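Local coordinates for PKS (Streptomyces albus, PDB 4OQJ), which probably condenses acyl units on carrier proteins, as a ketosynthase of the AT-less type I polyketide synthase that makes oxazolomycin, at residues P338-N349 with N403-F413; A462-S470 with L496-A504. All blocks are in the same frame, centred on the assembly; numbering follows the deposited sequence.

Contact 1: residues P338-N349 with N403-F413; sequences PIEVAALNQAFN and NPEIDFAAGPF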
ATOM      1  N   PRO A 338      11.868 -12.175 -24.807  1.00 23.29           N
ATOM      2  CA  PRO A 338      13.119 -11.488 -25.176  1.00 24.92           C
ATOM      3  C   PRO A 338      13.306 -10.174 -24.433  1.00 20.32           C
ATOM      4  O   PRO A 338      14.426  -9.814 -24.087  1.00 22.39           O
ATOM      5  CB  PRO A 338      12.957 -11.238 -26.681  1.00 28.06           C
ATOM      6  CG  PRO A 338      12.004 -12.303 -27.129  1.00 28.00           C
ATOM      7  CD  PRO A 338      11.044 -12.479 -25.990  1.00 25.55           C
ATOM      8  N   ILE A 339      12.210  -9.472 -24.181  1.00 18.46           N
ATOM      9  CA  ILE A 339      12.269  -8.215 -23.450  1.00 21.11           C
ATOM     10  C   ILE A 339      12.762  -8.443 -22.013  1.00 21.42           C
ATOM     11  O   ILE A 339      13.606  -7.689 -21.509  1.00 18.92           O
ATOM     12  CB  ILE A 339      10.876  -7.505 -23.462  1.00 21.52           C
ATOM     13  CG1 ILE A 339      10.661  -6.845 -24.840  1.00 25.96           C
ATOM     14  CG2 ILE A 339      10.750  -6.486 -22.337  1.00 19.64           C
ATOM     15  CD1 ILE A 339       9.408  -6.026 -24.971  1.00 29.38           C
ATOM     16  N   GLU A 340      12.263  -9.482 -21.351  1.00 17.85           N
ATOM     17  CA  GLU A 340      12.646  -9.692 -19.959  1.00 16.63           C
ATOM     18  C   GLU A 340      14.153  -9.968 -19.860  1.00 16.48           C
ATOM     19  O   GLU A 340      14.836  -9.450 -18.975  1.00 17.92           O
ATOM     20  CB  GLU A 340      11.850 -10.836 -19.308  1.00 16.36           C
ATOM     21  CG  GLU A 340      12.216 -10.991 -17.833  1.00 19.54           C
ATOM     22  CD  GLU A 340      11.200 -11.777 -17.020  1.00 19.05           C
ATOM     23  OE1 GLU A 340      10.333 -12.445 -17.630  1.00 18.18           O
ATOM     24  OE2 GLU A 340      11.279 -11.713 -15.767  1.00 17.81           O
ATOM     25  N   VAL A 341      14.671 -10.758 -20.784  1.00 17.64           N
ATOM     26  CA  VAL A 341      16.086 -11.112 -20.768  1.00 17.53           C
ATOM     27  C   VAL A 341      16.944  -9.922 -21.184  1.00 19.64           C
ATOM     28  O   VAL A 341      18.035  -9.726 -20.655  1.00 21.98           O
ATOM     29  CB  VAL A 341      16.349 -12.308 -21.672  1.00 18.77           C
ATOM     30  CG1 VAL A 341      17.838 -12.631 -21.736  1.00 21.01           C
ATOM     31  CG2 VAL A 341      15.557 -13.528 -21.156  1.00 21.48           C
ATOM     32  N   ALA A 342      16.458  -9.131 -22.137  1.00 20.99           N
ATOM     33  CA  ALA A 342      17.164  -7.914 -22.535  1.00 24.63           C
ATOM     34  C   ALA A 342      17.285  -6.960 -21.348  1.00 21.16           C
ATOM     35  O   ALA A 342      18.312  -6.316 -21.159  1.00 19.83           O
ATOM     36  CB  ALA A 342      16.452  -7.229 -23.693  1.00 27.56           C
ATOM     37  N   ALA A 343      16.236  -6.884 -20.540  1.00 17.52           N
ATOM     38  CA  ALA A 343      16.227  -5.999 -19.384  1.00 17.12           C
ATOM     39  C   ALA A 343      17.189  -6.493 -18.304  1.00 17.72           C
ATOM     40  O   ALA A 343      17.919  -5.706 -17.716  1.00 17.95           O
ATOM     41  CB  ALA A 343      14.813  -5.880 -18.822  1.00 16.04           C
ATOM     42  N   LEU A 344      17.171  -7.799 -18.042  1.00 17.95           N
ATOM     43  CA  LEU A 344      18.101  -8.413 -17.100  1.00 17.53           C
ATOM     44  C   LEU A 344      19.558  -8.263 -17.552  1.00 19.44           C
ATOM     45  O   LEU A 344      20.437  -7.954 -16.740  1.00 18.11           O
ATOM     46  CB  LEU A 344      17.777  -9.890 -16.928  1.00 17.08           C
ATOM     47  CG  LEU A 344      16.534 -10.215 -16.097  1.00 16.81           C
ATOM     48  CD1 LEU A 344      16.177 -11.674 -16.311  1.00 16.00           C
ATOM     49  CD2 LEU A 344      16.788  -9.912 -14.602  1.00 14.94           C
ATOM     50  N   ASN A 345      19.807  -8.491 -18.835  1.00 19.54           N
ATOM     51  CA  ASN A 345      21.147  -8.277 -19.401  1.00 21.47           C
ATOM     52  C   ASN A 345      21.605  -6.841 -19.127  1.00 22.86           C
ATOM     53  O   ASN A 345      22.716  -6.608 -18.662  1.00 23.60           O
ATOM     54  CB  ASN A 345      21.174  -8.540 -20.913  1.00 20.97           C
ATOM     55  CG  ASN A 345      21.232 -10.023 -21.271  1.00 22.24           C
ATOM     56  OD1 ASN A 345      21.490 -10.879 -20.427  1.00 23.02           O
ATOM     57  ND2 ASN A 345      20.988 -10.328 -22.543  1.00 21.96           N
ATOM     58  N   GLN A 346      20.731  -5.882 -19.411  1.00 23.81           N
ATOM     59  CA  GLN A 346      21.084  -4.472 -19.256  1.00 25.99           C
ATOM     60  C   GLN A 346      21.392  -4.180 -17.788  1.00 23.82           C
ATOM     61  O   GLN A 346      22.406  -3.553 -17.476  1.00 24.18           O
ATOM     62  CB  GLN A 346      19.961  -3.555 -19.766  1.00 27.72           C
ATOM     63  CG  GLN A 346      20.231  -2.078 -19.516  1.00 28.75           C
ATOM     64  CD  GLN A 346      19.115  -1.166 -20.015  1.00 31.43           C
ATOM     65  OE1 GLN A 346      18.631  -1.313 -21.134  1.00 32.16           O
ATOM     66  NE2 GLN A 346      18.702  -0.222 -19.175  1.00 35.59           N
ATOM     67  N   ALA A 347      20.533  -4.639 -16.879  1.00 18.38           N
ATOM     68  CA  ALA A 347      20.772  -4.411 -15.460  1.00 18.98           C
ATOM     69  C   ALA A 347      22.061  -5.094 -14.994  1.00 19.80           C
ATOM     70  O   ALA A 347      22.856  -4.493 -14.269  1.00 22.73           O
ATOM     71  CB  ALA A 347      19.584  -4.899 -14.630  1.00 19.81           C
ATOM     72  N   PHE A 348      22.265  -6.344 -15.404  1.00 18.94           N
ATOM     73  CA  PHE A 348      23.378  -7.128 -14.898  1.00 21.04           C
ATOM     74  C   PHE A 348      24.717  -6.630 -15.453  1.00 25.30           C
ATOM     75  O   PHE A 348      25.723  -6.682 -14.752  1.00 26.50           O
ATOM     76  CB  PHE A 348      23.180  -8.623 -15.213  1.00 21.12           C
ATOM     77  CG  PHE A 348      22.382  -9.364 -14.158  1.00 20.64           C
ATOM     78  CD1 PHE A 348      21.093  -8.971 -13.830  1.00 18.42           C
ATOM     79  CD2 PHE A 348      22.928 -10.454 -13.495  1.00 22.90           C
ATOM     80  CE1 PHE A 348      20.362  -9.653 -12.851  1.00 17.71           C
ATOM     81  CE2 PHE A 348      22.208 -11.139 -12.525  1.00 20.25           C
ATOM     82  CZ  PHE A 348      20.921 -10.736 -12.201  1.00 17.67           C
ATOM     83  N   ASN A 349      24.716  -6.122 -16.685  1.00 23.76           N
ATOM     84  CA  ASN A 349      25.953  -5.684 -17.348  1.00 29.22           C
ATOM     85  C   ASN A 349      26.261  -4.203 -17.142  1.00 33.67           C
ATOM     86  O   ASN A 349      27.171  -3.665 -17.767  1.00 34.73           O
ATOM     87  CB  ASN A 349      25.882  -5.950 -18.859  1.00 33.08           C
ATOM     88  CG  ASN A 349      25.891  -7.429 -19.205  1.00 41.44           C
ATOM     89  OD1 ASN A 349      26.492  -8.247 -18.504  1.00 46.89           O
ATOM     90  ND2 ASN A 349      25.233  -7.775 -20.306  1.00 43.29           N
ATOM     91  N   ASN A 403      14.326 -19.681 -27.447  1.00 31.13           N
ATOM     92  CA  ASN A 403      13.761 -18.746 -28.396  1.00 29.52           C
ATOM     93  C   ASN A 403      14.903 -18.008 -29.093  1.00 34.54           C
ATOM     94  O   ASN A 403      15.716 -17.368 -28.426  1.00 31.19           O
ATOM     95  CB  ASN A 403      12.833 -17.789 -27.654  1.00 26.69           C
ATOM     96  CG  ASN A 403      12.172 -16.774 -28.549  1.00 31.31           C
ATOM     97  OD1 ASN A 403      12.618 -16.500 -29.658  1.00 33.54           O
ATOM     98  ND2 ASN A 403      11.092 -16.186 -28.045  1.00 31.20           N
ATOM     99  N   PRO A 404      14.985 -18.109 -30.436  1.00 37.30           N
ATOM    100  CA  PRO A 404      16.062 -17.449 -31.184  1.00 36.37           C
ATOM    101  C   PRO A 404      16.151 -15.945 -30.957  1.00 34.73           C
ATOM    102  O   PRO A 404      17.242 -15.380 -31.059  1.00 35.90           O
ATOM    103  CB  PRO A 404      15.699 -17.732 -32.647  1.00 38.93           C
ATOM    104  CG  PRO A 404      14.891 -18.961 -32.615  1.00 39.50           C
ATOM    105  CD  PRO A 404      14.130 -18.922 -31.321  1.00 38.66           C
ATOM    106  N   GLU A 405      15.020 -15.310 -30.668  1.00 32.44           N
ATOM    107  CA  GLU A 405      14.980 -13.862 -30.457  1.00 35.68           C
ATOM    108  C   GLU A 405      15.513 -13.416 -29.084  1.00 35.09           C
ATOM    109  O   GLU A 405      15.703 -12.221 -28.848  1.00 32.49           O
ATOM    110  CB  GLU A 405      13.542 -13.351 -30.618  1.00 45.68           C
ATOM    111  CG  GLU A 405      12.926 -13.618 -31.988  1.00 64.72           C
ATOM    112  CD  GLU A 405      13.622 -12.855 -33.104  1.00 78.73           C
ATOM    113  OE1 GLU A 405      13.738 -11.614 -32.995  1.00 79.29           O
ATOM    114  OE2 GLU A 405      14.054 -13.499 -34.089  1.00 84.68           O
ATOM    115  N   ILE A 406      15.722 -14.356 -28.166  1.00 32.89           N
ATOM    116  CA  ILE A 406      16.262 -14.002 -26.850  1.00 28.86           C
ATOM    117  C   ILE A 406      17.778 -13.932 -26.929  1.00 31.45           C
ATOM    118  O   ILE A 406      18.429 -14.893 -27.349  1.00 33.01           O
ATOM    119  CB  ILE A 406      15.877 -15.016 -25.763  1.00 27.66           C
ATOM    120  CG1 ILE A 406      14.354 -15.089 -25.603  1.00 28.10           C
ATOM    121  CG2 ILE A 406      16.528 -14.633 -24.430  1.00 26.37           C
ATOM    122  CD1 ILE A 406      13.879 -16.171 -24.627  1.00 30.61           C
ATOM    123  N   ASP A 407      18.345 -12.812 -26.497  1.00 30.63           N
ATOM    124  CA  ASP A 407      19.789 -12.613 -26.581  1.00 31.43           C
ATOM    125  C   ASP A 407      20.537 -13.136 -25.334  1.00 28.49           C
ATOM    126  O   ASP A 407      21.114 -12.360 -24.569  1.00 27.24           O
ATOM    127  CB  ASP A 407      20.088 -11.130 -26.802  1.00 37.08           C
ATOM    128  CG  ASP A 407      21.455 -10.900 -27.427  1.00 47.77           C
ATOM    129  OD1 ASP A 407      22.240 -11.867 -27.548  1.00 49.12           O
ATOM    130  OD2 ASP A 407      21.745  -9.743 -27.791  1.00 55.42           O
ATOM    131  N   PHE A 408      20.534 -14.456 -25.137  1.00 26.92           N
ATOM    132  CA  PHE A 408      21.216 -15.050 -23.987  1.00 29.80           C
ATOM    133  C   PHE A 408      22.715 -14.751 -24.023  1.00 31.23           C
ATOM    134  O   PHE A 408      23.327 -14.469 -22.993  1.00 27.66           O
ATOM    135  CB  PHE A 408      20.994 -16.575 -23.934  1.00 30.52           C
ATOM    136  CG  PHE A 408      19.623 -16.981 -23.454  1.00 30.42           C
ATOM    137  CD1 PHE A 408      19.250 -16.780 -22.139  1.00 30.48           C
ATOM    138  CD2 PHE A 408      18.715 -17.570 -24.316  1.00 32.34           C
ATOM    139  CE1 PHE A 408      17.993 -17.153 -21.690  1.00 29.56           C
ATOM    140  CE2 PHE A 408      17.459 -17.947 -23.874  1.00 29.50           C
ATOM    141  CZ  PHE A 408      17.097 -17.736 -22.560  1.00 29.73           C
ATOM    142  N   ALA A 409      23.297 -14.803 -25.215  1.00 32.35           N
ATOM    143  CA  ALA A 409      24.740 -14.650 -25.368  1.00 33.46           C
ATOM    144  C   ALA A 409      25.236 -13.284 -24.904  1.00 31.83           C
ATOM    145  O   ALA A 409      26.412 -13.121 -24.605  1.00 33.43           O
ATOM    146  CB  ALA A 409      25.136 -14.881 -26.815  1.00 36.39           C
ATOM    147  N   ALA A 410      24.342 -12.305 -24.832  1.00 31.02           N
ATOM    148  CA  ALA A 410      24.726 -10.963 -24.402  1.00 32.82           C
ATOM    149  C   ALA A 410      24.889 -10.856 -22.886  1.00 34.06           C
ATOM    150  O   ALA A 410      25.268  -9.799 -22.366  1.00 32.97           O
ATOM    151  CB  ALA A 410      23.697  -9.950 -24.883  1.00 35.08           C
ATOM    152  N   GLY A 411      24.582 -11.933 -22.169  1.00 34.22           N
ATOM    153  CA  GLY A 411      24.583 -11.888 -20.718  1.00 31.54           C
ATOM    154  C   GLY A 411      24.903 -13.226 -20.084  1.00 29.40           C
ATOM    155  O   GLY A 411      25.303 -14.170 -20.770  1.00 27.43           O
ATOM    156  N   PRO A 412      24.710 -13.318 -18.763  1.00 26.05           N
ATOM    157  CA  PRO A 412      25.093 -14.505 -17.988  1.00 26.16           C
ATOM    158  C   PRO A 412      24.035 -15.611 -17.918  1.00 26.97           C
ATOM    159  O   PRO A 412      24.291 -16.658 -17.317  1.00 25.70           O
ATOM    160  CB  PRO A 412      25.328 -13.923 -16.596  1.00 24.68           C
ATOM    161  CG  PRO A 412      24.276 -12.833 -16.499  1.00 23.39           C
ATOM    162  CD  PRO A 412      24.157 -12.256 -17.901  1.00 23.47           C
ATOM    163  N   PHE A 413      22.866 -15.395 -18.508  1.00 24.70           N
ATOM    164  CA  PHE A 413      21.727 -16.267 -18.225  1.00 23.06           C
ATOM    165  C   PHE A 413      21.656 -17.515 -19.088  1.00 24.24           C
ATOM    166  O   PHE A 413      22.089 -17.535 -20.235  1.00 24.56           O
ATOM    167  CB  PHE A 413      20.432 -15.466 -18.351  1.00 21.16           C
ATOM    168  CG  PHE A 413      20.404 -14.297 -17.437  1.00 21.47           C
ATOM    169  CD1 PHE A 413      20.312 -14.493 -16.066  1.00 20.36           C
ATOM    170  CD2 PHE A 413      20.545 -13.009 -17.924  1.00 20.23           C
ATOM    171  CE1 PHE A 413      20.325 -13.436 -15.199  1.00 20.61           C
ATOM    172  CE2 PHE A 413      20.567 -11.937 -17.055  1.00 19.40           C
ATOM    173  CZ  PHE A 413      20.456 -12.149 -15.689  1.00 19.35           C
TER
HETATM  174  O   HOH W   1      16.646 -10.621 -25.549  1.00 22.44           O

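Contact 2: residues A462-S470 with L496-A504; sequences AGPRLLVLS and LSAVAQTLA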
ATOM      1  N   ALA A 462      18.206 -31.609  28.112  1.00 63.47           N
ATOM      2  CA  ALA A 462      18.345 -33.034  27.831  1.00 68.16           C
ATOM      3  C   ALA A 462      17.276 -33.873  28.540  1.00 69.80           C
ATOM      4  O   ALA A 462      17.344 -35.107  28.524  1.00 79.66           O
ATOM      5  CB  ALA A 462      19.735 -33.514  28.240  1.00 71.69           C
ATOM      6  N   GLY A 463      16.296 -33.210  29.152  1.00 57.11           N
ATOM      7  CA  GLY A 463      15.286 -33.890  29.954  1.00 51.29           C
ATOM      8  C   GLY A 463      13.950 -34.066  29.255  1.00 47.22           C
ATOM      9  O   GLY A 463      13.834 -33.814  28.049  1.00 43.31           O
ATOM     10  N   PRO A 464      12.924 -34.502  30.012  1.00 41.54           N
ATOM     11  CA  PRO A 464      11.590 -34.670  29.420  1.00 35.86           C
ATOM     12  C   PRO A 464      10.932 -33.329  29.106  1.00 33.81           C
ATOM     13  O   PRO A 464      11.364 -32.301  29.615  1.00 33.39           O
ATOM     14  CB  PRO A 464      10.811 -35.419  30.501  1.00 36.91           C
ATOM     15  CG  PRO A 464      11.492 -35.054  31.788  1.00 38.69           C
ATOM     16  CD  PRO A 464      12.951 -34.869  31.442  1.00 41.56           C
ATOM     17  N   ARG A 465       9.900 -33.363  28.273  1.00 31.97           N
ATOM     18  CA  ARG A 465       9.190 -32.162  27.852  1.00 29.82           C
ATOM     19  C   ARG A 465       7.710 -32.442  27.787  1.00 28.77           C
ATOM     20  O   ARG A 465       7.289 -33.568  27.541  1.00 29.33           O
ATOM     21  CB  ARG A 465       9.681 -31.676  26.479  1.00 29.97           C
ATOM     22  CG  ARG A 465      11.099 -31.152  26.472  1.00 33.44           C
ATOM     23  CD  ARG A 465      11.198 -29.815  27.178  1.00 33.48           C
ATOM     24  NE  ARG A 465      12.575 -29.337  27.282  1.00 40.79           N
ATOM     25  CZ  ARG A 465      12.912 -28.080  27.559  1.00 49.09           C
ATOM     26  NH1 ARG A 465      11.975 -27.160  27.759  1.00 44.58           N
ATOM     27  NH2 ARG A 465      14.190 -27.739  27.634  1.00 62.82           N
ATOM     28  N   LEU A 466       6.928 -31.400  28.006  1.00 27.31           N
ATOM     29  CA  LEU A 466       5.490 -31.469  27.879  1.00 26.17           C
ATOM     30  C   LEU A 466       5.084 -30.940  26.511  1.00 24.44           C
ATOM     31  O   LEU A 466       5.312 -29.776  26.216  1.00 23.38           O
ATOM     32  CB  LEU A 466       4.809 -30.643  28.984  1.00 25.74           C
ATOM     33  CG  LEU A 466       3.282 -30.610  28.932  1.00 25.01           C
ATOM     34  CD1 LEU A 466       2.711 -32.012  29.163  1.00 28.23           C
ATOM     35  CD2 LEU A 466       2.736 -29.632  29.942  1.00 24.38           C
ATOM     36  N   LEU A 467       4.480 -31.796  25.695  1.00 24.25           N
ATOM     37  CA  LEU A 467       3.932 -31.400  24.398  1.00 22.92           C
ATOM     38  C   LEU A 467       2.442 -31.114  24.528  1.00 21.60           C
ATOM     39  O   LEU A 467       1.701 -31.949  25.046  1.00 22.23           O
ATOM     40  CB  LEU A 467       4.165 -32.503  23.369  1.00 24.22           C
ATOM     41  CG  LEU A 467       5.604 -32.991  23.217  1.00 30.55           C
ATOM     42  CD1 LEU A 467       5.681 -34.009  22.085  1.00 34.25           C
ATOM     43  CD2 LEU A 467       6.553 -31.825  22.960  1.00 30.05           C
ATOM     44  N   VAL A 468       2.002 -29.941  24.076  1.00 20.06           N
ATOM     45  CA  VAL A 468       0.588 -29.590  24.172  1.00 19.74           C
ATOM     46  C   VAL A 468      -0.002 -29.335  22.777  1.00 23.06           C
ATOM     47  O   VAL A 468       0.651 -28.773  21.896  1.00 23.27           O
ATOM     48  CB  VAL A 468       0.371 -28.375  25.105  1.00 19.05           C
ATOM     49  CG1 VAL A 468       0.811 -28.727  26.530  1.00 22.51           C
ATOM     50  CG2 VAL A 468       1.099 -27.142  24.589  1.00 17.93           C
ATOM     51  N   LEU A 469      -1.216 -29.833  22.572  1.00 21.69           N
ATOM     52  CA  LEU A 469      -1.942 -29.670  21.317  1.00 20.46           C
ATOM     53  C   LEU A 469      -3.339 -29.196  21.645  1.00 19.06           C
ATOM     54  O   LEU A 469      -3.915 -29.611  22.656  1.00 19.42           O
ATOM     55  CB  LEU A 469      -2.017 -30.987  20.534  1.00 23.34           C
ATOM     56  CG  LEU A 469      -0.812 -31.461  19.720  1.00 36.11           C
ATOM     57  CD1 LEU A 469       0.335 -31.865  20.614  1.00 41.77           C
ATOM     58  CD2 LEU A 469      -1.226 -32.640  18.856  1.00 40.69           C
ATOM     59  N   SER A 470      -3.892 -28.324  20.809  1.00 17.19           N
ATOM     60  CA  SER A 470      -5.290 -27.931  20.973  1.00 18.22           C
ATOM     61  C   SER A 470      -5.915 -27.601  19.627  1.00 17.08           C
ATOM     62  O   SER A 470      -5.243 -27.140  18.702  1.00 16.94           O
ATOM     63  CB  SER A 470      -5.427 -26.751  21.953  1.00 21.91           C
ATOM     64  OG  SER A 470      -4.857 -25.548  21.463  1.00 19.59           O
ATOM     65  N   LEU A 496      13.514 -31.906  20.803  1.00 32.79           N
ATOM     66  CA  LEU A 496      12.248 -32.002  21.538  1.00 31.40           C
ATOM     67  C   LEU A 496      11.879 -30.677  22.213  1.00 27.14           C
ATOM     68  O   LEU A 496      10.704 -30.309  22.300  1.00 24.50           O
ATOM     69  CB  LEU A 496      12.324 -33.106  22.591  1.00 31.83           C
ATOM     70  CG  LEU A 496      11.020 -33.365  23.333  1.00 29.32           C
ATOM     71  CD1 LEU A 496       9.966 -33.904  22.378  1.00 28.94           C
ATOM     72  CD2 LEU A 496      11.242 -34.312  24.512  1.00 33.01           C
ATOM     73  N   SER A 497      12.902 -29.972  22.690  1.00 24.64           N
ATOM     74  CA  SER A 497      12.742 -28.667  23.314  1.00 24.55           C
ATOM     75  C   SER A 497      12.029 -27.698  22.388  1.00 23.14           C
ATOM     76  O   SER A 497      11.043 -27.052  22.761  1.00 21.37           O
ATOM     77  CB  SER A 497      14.105 -28.102  23.686  1.00 28.34           C
ATOM     78  OG  SER A 497      14.594 -28.723  24.852  1.00 50.00           O
ATOM     79  N   ALA A 498      12.551 -27.599  21.175  1.00 23.53           N
ATOM     80  CA  ALA A 498      12.021 -26.667  20.187  1.00 20.77           C
ATOM     81  C   ALA A 498      10.592 -27.040  19.821  1.00 21.58           C
ATOM     82  O   ALA A 498       9.740 -26.163  19.630  1.00 23.69           O
ATOM     83  CB  ALA A 498      12.907 -26.658  18.946  1.00 22.36           C
ATOM     84  N   VAL A 499      10.328 -28.341  19.728  1.00 21.71           N
ATOM     85  CA  VAL A 499       8.988 -28.819  19.423  1.00 24.66           C
ATOM     86  C   VAL A 499       8.029 -28.391  20.537  1.00 23.74           C
ATOM     87  O   VAL A 499       6.941 -27.870  20.262  1.00 21.11           O
ATOM     88  CB  VAL A 499       8.962 -30.342  19.249  1.00 26.05           C
ATOM     89  CG1 VAL A 499       7.540 -30.859  19.160  1.00 23.04           C
ATOM     90  CG2 VAL A 499       9.729 -30.746  17.997  1.00 29.19           C
ATOM     91  N   ALA A 500       8.448 -28.585  21.788  1.00 20.87           N
ATOM     92  CA  ALA A 500       7.611 -28.248  22.940  1.00 17.53           C
ATOM     93  C   ALA A 500       7.354 -26.760  22.999  1.00 17.10           C
ATOM     94  O   ALA A 500       6.229 -26.340  23.232  1.00 17.85           O
ATOM     95  CB  ALA A 500       8.258 -28.715  24.243  1.00 18.32           C
ATOM     96  N   GLN A 501       8.403 -25.968  22.796  1.00 19.00           N
ATOM     97  CA  GLN A 501       8.292 -24.514  22.862  1.00 18.69           C
ATOM     98  C   GLN A 501       7.385 -23.977  21.765  1.00 17.27           C
ATOM     99  O   GLN A 501       6.509 -23.139  22.010  1.00 18.54           O
ATOM    100  CB  GLN A 501       9.670 -23.866  22.743  1.00 19.68           C
ATOM    101  CG  GLN A 501      10.584 -24.091  23.961  1.00 23.65           C
ATOM    102  CD  GLN A 501      12.047 -23.756  23.670  1.00 29.19           C
ATOM    103  OE1 GLN A 501      12.476 -23.724  22.511  1.00 25.35           O
ATOM    104  NE2 GLN A 501      12.813 -23.492  24.720  1.00 31.20           N
ATOM    105  N   THR A 502       7.601 -24.458  20.550  1.00 16.75           N
ATOM    106  CA  THR A 502       6.826 -23.987  19.408  1.00 18.90           C
ATOM    107  C   THR A 502       5.346 -24.286  19.633  1.00 17.08           C
ATOM    108  O   THR A 502       4.489 -23.448  19.397  1.00 16.31           O
ATOM    109  CB  THR A 502       7.301 -24.635  18.121  1.00 20.59           C
ATOM    110  OG1 THR A 502       8.682 -24.315  17.927  1.00 19.43           O
ATOM    111  CG2 THR A 502       6.479 -24.148  16.918  1.00 22.24           C
ATOM    112  N   LEU A 503       5.059 -25.485  20.120  1.00 19.31           N
ATOM    113  CA  LEU A 503       3.681 -25.899  20.337  1.00 17.31           C
ATOM    114  C   LEU A 503       2.999 -25.078  21.437  1.00 15.57           C
ATOM    115  O   LEU A 503       1.811 -24.784  21.338  1.00 16.53           O
ATOM    116  CB  LEU A 503       3.637 -27.376  20.687  1.00 17.02           C
ATOM    117  CG  LEU A 503       3.899 -28.387  19.561  1.00 22.32           C
ATOM    118  CD1 LEU A 503       4.019 -29.783  20.156  1.00 24.65           C
ATOM    119  CD2 LEU A 503       2.798 -28.357  18.511  1.00 22.29           C
ATOM    120  N   ALA A 504       3.752 -24.739  22.486  1.00 14.15           N
ATOM    121  CA  ALA A 504       3.222 -24.032  23.642  1.00 14.35           C
ATOM    122  C   ALA A 504       3.035 -22.547  23.374  1.00 13.50           C
ATOM    123  O   ALA A 504       2.077 -21.944  23.850  1.00 13.84           O
ATOM    124  CB  ALA A 504       4.155 -24.224  24.859  1.00 15.23           C
TER
HETATM  125  O   HOH W   2       4.402 -28.045  24.266  1.00 14.53           O
HETATM  126  O   HOH W   3      -0.193 -26.526  20.658  1.00 16.99           O

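Contact 1: residues P338-N349 with N403-F413
Phe413 turns its edge into the face of Phe348, and this T-shaped pair closes one end of a contact in which a loop is laid along a helix. The ring centroids lie 4.8 Å apart with the planes at 69°, and Phe413 CZ stands over the centre of the Phe348 ring. Leu344 lends its CB to the same aromatic, 3.5 Å from Phe413 CE2. At the other end the hydrophobic contacts are mainly aliphatic: CG1 and CG2 of Val341 each lie 3.6 Å from Ile406 CG2, with the Phe408 ring beside them, while CG1 of Ile406 passes across the Pro338 ring at about a right angle.

Two asparagines of 338-349 supply the polar grip, both through ND2 to loop carbonyls. Asn345 ND2 gives a bent bond (139°) of 2.9 Å to Asp407 O, with the acceptor close to the plane of the amide. Ala410 N reaches that oxygen from the opposite face of its carbonyl plane. Asn349 ND2 likewise bonds Ala410 O at 2.9 Å, and its OD1 accepts from Leu355 N. With CG beside the backbone N (chi1 -79°), Asn345 also brings OD1 to the edge of Phe413, 3.4 Å from CD2. A water bridges Pro338 O and Asp407 N.

Val326 and Leu362 back Leu344, and Val326 and Cys360 back Phe413, as part of the ketosynthase core. The chemistry implies a loop of short turns, among them an Asx turn at Asn403 and the 3-10 segment 408-410, whose backbone is held by asparagine amides while apolar groups pack at the two ends.

Contact 2: residues A462-S470 with L496-A504
The aliphatic part of Arg465 and the side chain of Leu496 run side by side with their ends pointing opposite ways, Arg465 CB lying 3.6 Å from Leu496 CD2. A bend at chi2 (-72°) then carries the guanidinium over Ser497, whose OG lies under one face, 3.0 Å from Arg465 NH2. The angle is too poor for a hydrogen bond; the charge is instead paired with Glu687 through NH2.

Further along the strand, Leu467 sends CD2 down onto the helix backbone, 3.7 Å from Ala500 CA, also touching Leu496 CD1 and Val499 CG1. Leu503 faces the strand with its CB against Val468 O (3.5 Å), and Val468 CG2 packs against Ala504 CA at 3.9 Å.

Two waters join the backbones where no direct hydrogen bond crosses. The strand and helix run at 36° to one another, their axes approaching to 7.3 Å, with helix 496-505 packed beside the edge strand of a three-stranded antiparallel sheet. Water, rather than side-chain amides, therefore links the polar groups of this largely apolar seam: one molecule joins Leu466 O and Val468 N to Ala500 O, the other Val468 O to Leu503 O.

Both contacts are mainly buried, yet they share no element and lie on opposite sides of the chain's centre, with nearest atoms about 35 Å apart. Contact 1 joins a helix to a loop of short turns leading into an outermost strand of the large mixed sheet; contact 2 joins a helix to the edge strand of a small three-stranded antiparallel sheet. Their chemistry follows from this. The loop of contact 1 offers carbonyls that asparagine side chains bind directly, beside aromatic packing. Contact 2 has no aromatic residue: aliphatic packing holds it, with the Arg465 guanidinium lying over Ser497. Water bridges backbones in both, but in contact 2 no direct hydrogen bond between the segments accompanies it.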